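Local coordinates for protein methyltransferase (Pectobacterium atrosepticum SCRI1043, PDB 2P7I) that probably transfers methyl groups from S-adenosylmethionine to a substrate not yet identified, as a member of the Rossmann-like class of SAM-dependent methyltransferases, at residues B[99-102]-B[103-106]; B[107-110]-B[111-114]; B[151-155]-B[156-160]. All blocks are in the same frame, centred on the assembly; numbering follows the deposited sequence.

Interaction 1: residues B[99-102]-B[103-106]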
# COMPACT_ATOMS: atom_id res chain seq x y z
N GLN B 99 -40.65 -6.03 10.06
CA GLN B 99 -41.56 -5.84 8.95
C GLN B 99 -41.63 -4.35 8.71
O GLN B 99 -42.20 -3.63 9.51
CB GLN B 99 -42.94 -6.38 9.33
CG GLN B 99 -42.94 -7.87 9.65
CD GLN B 99 -43.06 -8.73 8.40
OE1 GLN B 99 -44.17 -8.97 7.91
NE2 GLN B 99 -41.92 -9.20 7.88
N LEU B 100 -41.03 -3.89 7.63
CA LEU B 100 -40.96 -2.46 7.39
C LEU B 100 -42.06 -2.05 6.43
O LEU B 100 -42.39 -2.79 5.52
CB LEU B 100 -39.58 -2.05 6.86
CG LEU B 100 -38.45 -2.48 7.79
CD1 LEU B 100 -37.09 -1.93 7.31
CD2 LEU B 100 -38.76 -2.06 9.22
N PRO B 101 -42.60 -0.85 6.61
CA PRO B 101 -43.74 -0.41 5.82
C PRO B 101 -43.44 -0.01 4.40
O PRO B 101 -44.35 0.18 3.62
CB PRO B 101 -44.23 0.82 6.60
CG PRO B 101 -43.03 1.36 7.25
CD PRO B 101 -42.18 0.16 7.60
N ARG B 102 -42.17 0.08 4.06
CA ARG B 102 -41.73 0.84 2.91
C ARG B 102 -40.38 0.30 2.45
O ARG B 102 -39.79 -0.52 3.13
CB ARG B 102 -41.59 2.28 3.40
CG ARG B 102 -41.73 3.36 2.35
CD ARG B 102 -42.32 4.64 2.98
NE ARG B 102 -41.72 4.97 4.29
CZ ARG B 102 -41.00 6.07 4.57
NH1 ARG B 102 -40.79 7.01 3.66
NH2 ARG B 102 -40.51 6.24 5.79
N ARG B 103 -39.91 0.76 1.29
CA ARG B 103 -38.53 0.60 0.89
C ARG B 103 -37.81 1.94 1.03
O ARG B 103 -38.44 3.00 1.14
CB ARG B 103 -38.44 0.07 -0.54
CG ARG B 103 -38.82 -1.39 -0.66
CD ARG B 103 -38.62 -1.90 -2.05
NE ARG B 103 -38.34 -3.35 -2.07
CZ ARG B 103 -39.27 -4.31 -2.14
NH1 ARG B 103 -40.56 -4.01 -2.17
NH2 ARG B 103 -38.92 -5.58 -2.15
N TYR B 104 -36.47 1.89 1.04
CA TYR B 104 -35.66 3.03 1.45
C TYR B 104 -34.58 3.40 0.43
O TYR B 104 -33.92 2.53 -0.19
CB TYR B 104 -35.05 2.77 2.82
CG TYR B 104 -36.14 2.48 3.82
CD1 TYR B 104 -36.65 1.19 3.95
CD2 TYR B 104 -36.73 3.49 4.58
CE1 TYR B 104 -37.67 0.91 4.84
CE2 TYR B 104 -37.77 3.22 5.47
CZ TYR B 104 -38.23 1.91 5.59
OH TYR B 104 -39.26 1.58 6.45
N ASP B 105 -34.41 4.71 0.28
CA ASP B 105 -33.47 5.26 -0.70
C ASP B 105 -32.02 5.17 -0.23
O ASP B 105 -31.11 5.08 -1.04
CB ASP B 105 -33.85 6.70 -1.01
CG ASP B 105 -35.25 6.80 -1.57
OD1 ASP B 105 -35.46 6.28 -2.69
OD2 ASP B 105 -36.12 7.37 -0.87
N ASN B 106 -31.85 5.21 1.09
CA ASN B 106 -30.55 5.16 1.75
C ASN B 106 -30.69 4.20 2.93
O ASN B 106 -31.62 4.34 3.74
CB ASN B 106 -30.14 6.54 2.29
CG ASN B 106 -30.04 7.61 1.20
OD1 ASN B 106 -28.98 7.79 0.58
ND2 ASN B 106 -31.15 8.33 0.98
O HOH W 1 -40.53 3.57 7.52
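Tyr104 reaches back along the chain so that its hydroxyl end lies against Leu100, Pro101 and Arg102, the residues leading into its own strand. The ring is sent that way by chi1 of -57°, with CG beside the backbone N and opposite the carbonyl carbon. Its OH meets CD of Pro101 at 3.4 Å and CB of Leu100 at 3.7 Å, while CD1 of Leu100 packs 3.8 Å from Tyr104 CE1; Leu100 and Pro101 both cross the tyrosine at about a right angle. The carbonyl O of Arg102 approaches the ring obliquely, 3.1 Å from Tyr104 CE1.

Arg102 bends at chi2 and chi3, bringing its guanidinium round so that Tyr104 CE2 lies over one of its faces, the two planes 64° apart. A water in the plane of the ring at its edge joins the two groups, 2.6 Å from Tyr104 OH and accepting from Arg102 NH2 at 3.2 Å. NH1 of the same guanidinium makes a salt bridge with Asp66.

NH2 of Arg103 is hydrogen-bonded to Asp128 O in the last turn of helix 119-130. Tyr104, starting strand 104-110, packs on Leu47 of strand 46-49 and Thr68 of strand 67-71, while Leu100 in the preceding loop rests on Trp130 of helix 119-130.

Interaction 2: residues B[107-110]-B[111-114]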
# COMPACT_ATOMS: atom_id res chain seq x y z
N ILE B 107 -29.77 3.24 3.05
CA ILE B 107 -29.76 2.33 4.22
C ILE B 107 -28.41 2.40 4.86
O ILE B 107 -27.39 2.30 4.17
CB ILE B 107 -30.14 0.88 3.83
CG1 ILE B 107 -31.56 0.89 3.23
CG2 ILE B 107 -30.05 -0.03 5.08
CD1 ILE B 107 -32.08 -0.49 2.75
N VAL B 108 -28.38 2.63 6.17
CA VAL B 108 -27.12 2.77 6.88
C VAL B 108 -26.92 1.56 7.77
O VAL B 108 -27.79 1.23 8.57
CB VAL B 108 -27.05 4.08 7.73
CG1 VAL B 108 -25.83 4.05 8.68
CG2 VAL B 108 -27.01 5.31 6.81
N LEU B 109 -25.79 0.85 7.56
CA LEU B 109 -25.40 -0.27 8.43
C LEU B 109 -23.94 -0.11 8.84
O LEU B 109 -23.01 -0.59 8.17
CB LEU B 109 -25.66 -1.62 7.75
CG LEU B 109 -25.62 -2.88 8.60
CD1 LEU B 109 -26.80 -3.03 9.62
CD2 LEU B 109 -25.51 -4.14 7.68
N THR B 110 -23.74 0.67 9.91
CA THR B 110 -22.39 1.03 10.35
C THR B 110 -22.07 0.38 11.66
O THR B 110 -22.80 0.57 12.65
CB THR B 110 -22.15 2.57 10.48
OG1 THR B 110 -23.15 3.18 11.31
CG2 THR B 110 -22.15 3.20 9.11
N HIS B 111 -20.99 -0.39 11.66
CA HIS B 111 -20.55 -1.14 12.82
C HIS B 111 -21.63 -1.98 13.46
O HIS B 111 -21.78 -2.03 14.68
CB HIS B 111 -19.91 -0.18 13.84
CG HIS B 111 -18.63 0.42 13.37
ND1 HIS B 111 -17.60 0.74 14.22
CD2 HIS B 111 -18.16 0.66 12.12
CE1 HIS B 111 -16.58 1.22 13.52
NE2 HIS B 111 -16.89 1.16 12.24
N VAL B 112 -22.37 -2.68 12.62
CA VAL B 112 -23.39 -3.61 13.07
C VAL B 112 -23.15 -5.03 12.48
O VAL B 112 -23.35 -6.02 13.20
CB VAL B 112 -24.80 -3.12 12.62
CG1 VAL B 112 -25.87 -4.19 12.84
CG2 VAL B 112 -25.15 -1.76 13.27
N LEU B 113 -22.73 -5.14 11.21
CA LEU B 113 -22.65 -6.46 10.52
C LEU B 113 -21.74 -7.49 11.24
O LEU B 113 -22.02 -8.70 11.24
CB LEU B 113 -22.23 -6.32 9.05
CG LEU B 113 -22.39 -7.59 8.23
CD1 LEU B 113 -23.87 -7.94 8.03
CD2 LEU B 113 -21.60 -7.45 6.89
N GLU B 114 -20.72 -6.98 11.94
CA GLU B 114 -19.74 -7.80 12.66
C GLU B 114 -20.32 -8.45 13.91
O GLU B 114 -19.74 -9.37 14.48
CB GLU B 114 -18.48 -6.95 12.97
CG GLU B 114 -18.64 -5.77 13.91
CD GLU B 114 -19.14 -4.48 13.25
OE1 GLU B 114 -19.64 -4.49 12.08
OE2 GLU B 114 -18.97 -3.44 13.92
O HOH W 2 -21.97 -2.88 9.67
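Leu109 packs on Val112 and Leu113 in a local apolar contact round the turn that ends strand 104-110, the fourth strand in chain order of the Rossmann-like methyltransferase sheet. This strand lies between 46-49 and 135-142, and the turn occupies its C-terminal end; at the C-terminal ends of the strands class I methyltransferases generally bind cofactor and substrate. A buffer molecule, Tris, lies close to Thr110 and makes a weak hydrogen bond with the carbonyl of His111, consistent with a pocket here.

Leu109 carries the apolar side-chain contact and divides its two methyls between its partners. With chi1 at -166°, CG stands opposite the backbone N and the branch is carried forward over the turn. CD1 meets CG1 of Val112 at 3.5 Å, and CD2 makes a looser approach to CD1 of Leu113 at 4.2 Å. Both partners cross the leucine at about a right angle. Beyond the turn, Leu113 also packs on Pro119 and Leu123, linking this apolar patch to helix 119-130, and Val112 reaches Phe95.

His111 has positive phi (51°), which swings the chain round between the strand and the 3-10 turn that starts at Leu113. Its ring takes no part in the apolar contact; NE2 is hydrogen-bonded to OG of Ser239 on strand 237-245. No direct hydrogen bond joins the two halves of the turn. A water spans it instead, donating to Leu109 O at 2.9 Å and accepting from Leu113 N at 2.8 Å.

Interaction 3: residues B[151-155]-B[156-160]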
# COMPACT_ATOMS: atom_id res chain seq x y z
N ILE B 151 -0.32 -3.17 14.09
CA ILE B 151 0.71 -2.96 15.11
C ILE B 151 0.43 -3.84 16.33
O ILE B 151 1.36 -4.47 16.86
CB ILE B 151 0.83 -1.47 15.49
CG1 ILE B 151 1.35 -0.71 14.27
CG2 ILE B 151 1.76 -1.30 16.68
CD1 ILE B 151 1.32 0.79 14.43
N ALA B 152 -0.83 -3.93 16.74
CA ALA B 152 -1.17 -4.74 17.92
C ALA B 152 -0.94 -6.23 17.65
O ALA B 152 -0.55 -6.97 18.56
CB ALA B 152 -2.62 -4.47 18.38
N VAL B 153 -1.15 -6.64 16.41
CA VAL B 153 -0.84 -7.99 15.95
C VAL B 153 0.69 -8.23 16.03
O VAL B 153 1.16 -9.25 16.56
CB VAL B 153 -1.43 -8.27 14.55
CG1 VAL B 153 -0.80 -9.50 13.92
CG2 VAL B 153 -2.93 -8.39 14.59
N LYS B 154 1.48 -7.28 15.54
CA LYS B 154 2.93 -7.41 15.58
C LYS B 154 3.41 -7.47 17.03
O LYS B 154 4.33 -8.23 17.35
CB LYS B 154 3.58 -6.29 14.79
CG LYS B 154 3.29 -6.32 13.33
CD LYS B 154 3.72 -7.65 12.70
CE LYS B 154 3.42 -7.72 11.24
NZ LYS B 154 3.48 -9.10 10.68
N MSE B 155 2.75 -6.73 17.92
CA MSE B 155 3.07 -6.74 19.35
C MSE B 155 2.61 -8.02 20.04
O MSE B 155 2.86 -8.24 21.22
CB MSE B 155 2.40 -5.56 20.07
CG MSE B 155 2.75 -4.19 19.61
SE MSE B 155 1.56 -2.80 20.39
CE MSE B 155 1.79 -3.15 22.15
N GLY B 156 1.91 -8.87 19.31
CA GLY B 156 1.40 -10.10 19.88
C GLY B 156 0.19 -9.99 20.77
O GLY B 156 -0.15 -10.96 21.44
N ILE B 157 -0.45 -8.83 20.82
CA ILE B 157 -1.65 -8.63 21.65
C ILE B 157 -2.86 -9.24 20.95
O ILE B 157 -3.81 -9.66 21.58
CB ILE B 157 -1.90 -7.14 21.84
CG1 ILE B 157 -0.80 -6.53 22.67
CG2 ILE B 157 -3.26 -6.85 22.49
CD1 ILE B 157 -0.87 -5.02 22.59
N ILE B 158 -2.81 -9.28 19.62
CA ILE B 158 -3.87 -9.87 18.81
C ILE B 158 -3.20 -10.90 17.90
O ILE B 158 -2.12 -10.63 17.37
CB ILE B 158 -4.58 -8.77 17.94
CG1 ILE B 158 -5.17 -7.69 18.83
CG2 ILE B 158 -5.66 -9.39 17.05
CD1 ILE B 158 -5.86 -6.57 18.13
N SER B 159 -3.80 -12.06 17.71
CA SER B 159 -3.06 -13.13 17.05
C SER B 159 -2.81 -12.84 15.59
O SER B 159 -1.72 -13.10 15.08
CB SER B 159 -3.77 -14.47 17.18
OG SER B 159 -4.97 -14.46 16.47
N HIS B 160 -3.83 -12.34 14.89
CA HIS B 160 -3.72 -12.03 13.46
C HIS B 160 -4.83 -11.02 13.11
O HIS B 160 -5.71 -10.77 13.92
CB HIS B 160 -3.77 -13.30 12.57
CG HIS B 160 -5.05 -14.06 12.68
ND1 HIS B 160 -5.35 -14.86 13.77
CD2 HIS B 160 -6.12 -14.15 11.85
CE1 HIS B 160 -6.55 -15.37 13.62
NE2 HIS B 160 -7.03 -14.98 12.45
O HOH W 3 0.50 -12.16 16.32
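Val153 and Ala152, on the last turn of helix 147-154, form the apolar centre against Ile158, which the chain brings back beside them. CG2 of Val153 lies 3.8 Å from CB of Ile158. On the neighbouring side of the helix, CB of Ala152 meets CD1 of Ile158 at 3.9 Å. Ile158 can serve both because it is branched: chi1 of -59° sends CG1 and CD1 to the alanine, while CG2 stays by the valine. Farther out, Met155, present as selenomethionine, and Ile157 run side by side, pointing the same way, with the chain of the former bent at chi3 near its methyl.

Around this apolar group the helix ends in a Schellman motif. Gly156, with positive phi (76°), turns the chain back, a conformation that glycine adopts readily. Ile157 N donates to Ala152 O at 2.9 Å, nearly in line with the carbonyl bond, and Ile158 N adds a weak bond to the same oxygen. Gly156 N binds Val153 O at 2.9 Å from well above the carbonyl plane. The backbone also closes with a CA-H...O contact from Val153 CA to Ile158 O at 3.3 Å.

At the polar edge, a water lies within hydrogen-bonding distance of both Val153 O and Ser159 O, and Ser159 OG pairs with ND1 of His160 at 2.8 Å. NZ of Lys154 forms a salt bridge with Glu183 of a neighbouring subunit.

The turn leads from helix 147-154 towards helix 166-171, with Ile158 also resting on Ala163 and Thr165 of the connecting loop. From that same neighbouring subunit, Arg184 of helix 179-188 packs on His160, and Tyr222 from helix 220-230 of another neighbouring subunit packs on Ile151.

Interactions 1 and 2 follow each other without a break and share strand 104-110: the first is at its N-terminal start and the second at its C-terminal end, with centres about 16 Å apart. Together they frame one central strand of the Rossmann-like sheet, from a surface-exposed lead-in to the turn beside the probable binding pocket. Interaction 3 comes later, after strand 135-142, at the end of helix 147-154. Its centre is about 25 Å from that of interaction 2 and about 41 Å from that of interaction 1, on the opposite side of the chain's centre from the latter. Of the three, interaction 3 alone meets other subunits, so it belongs to the tetramer's interfaces as well.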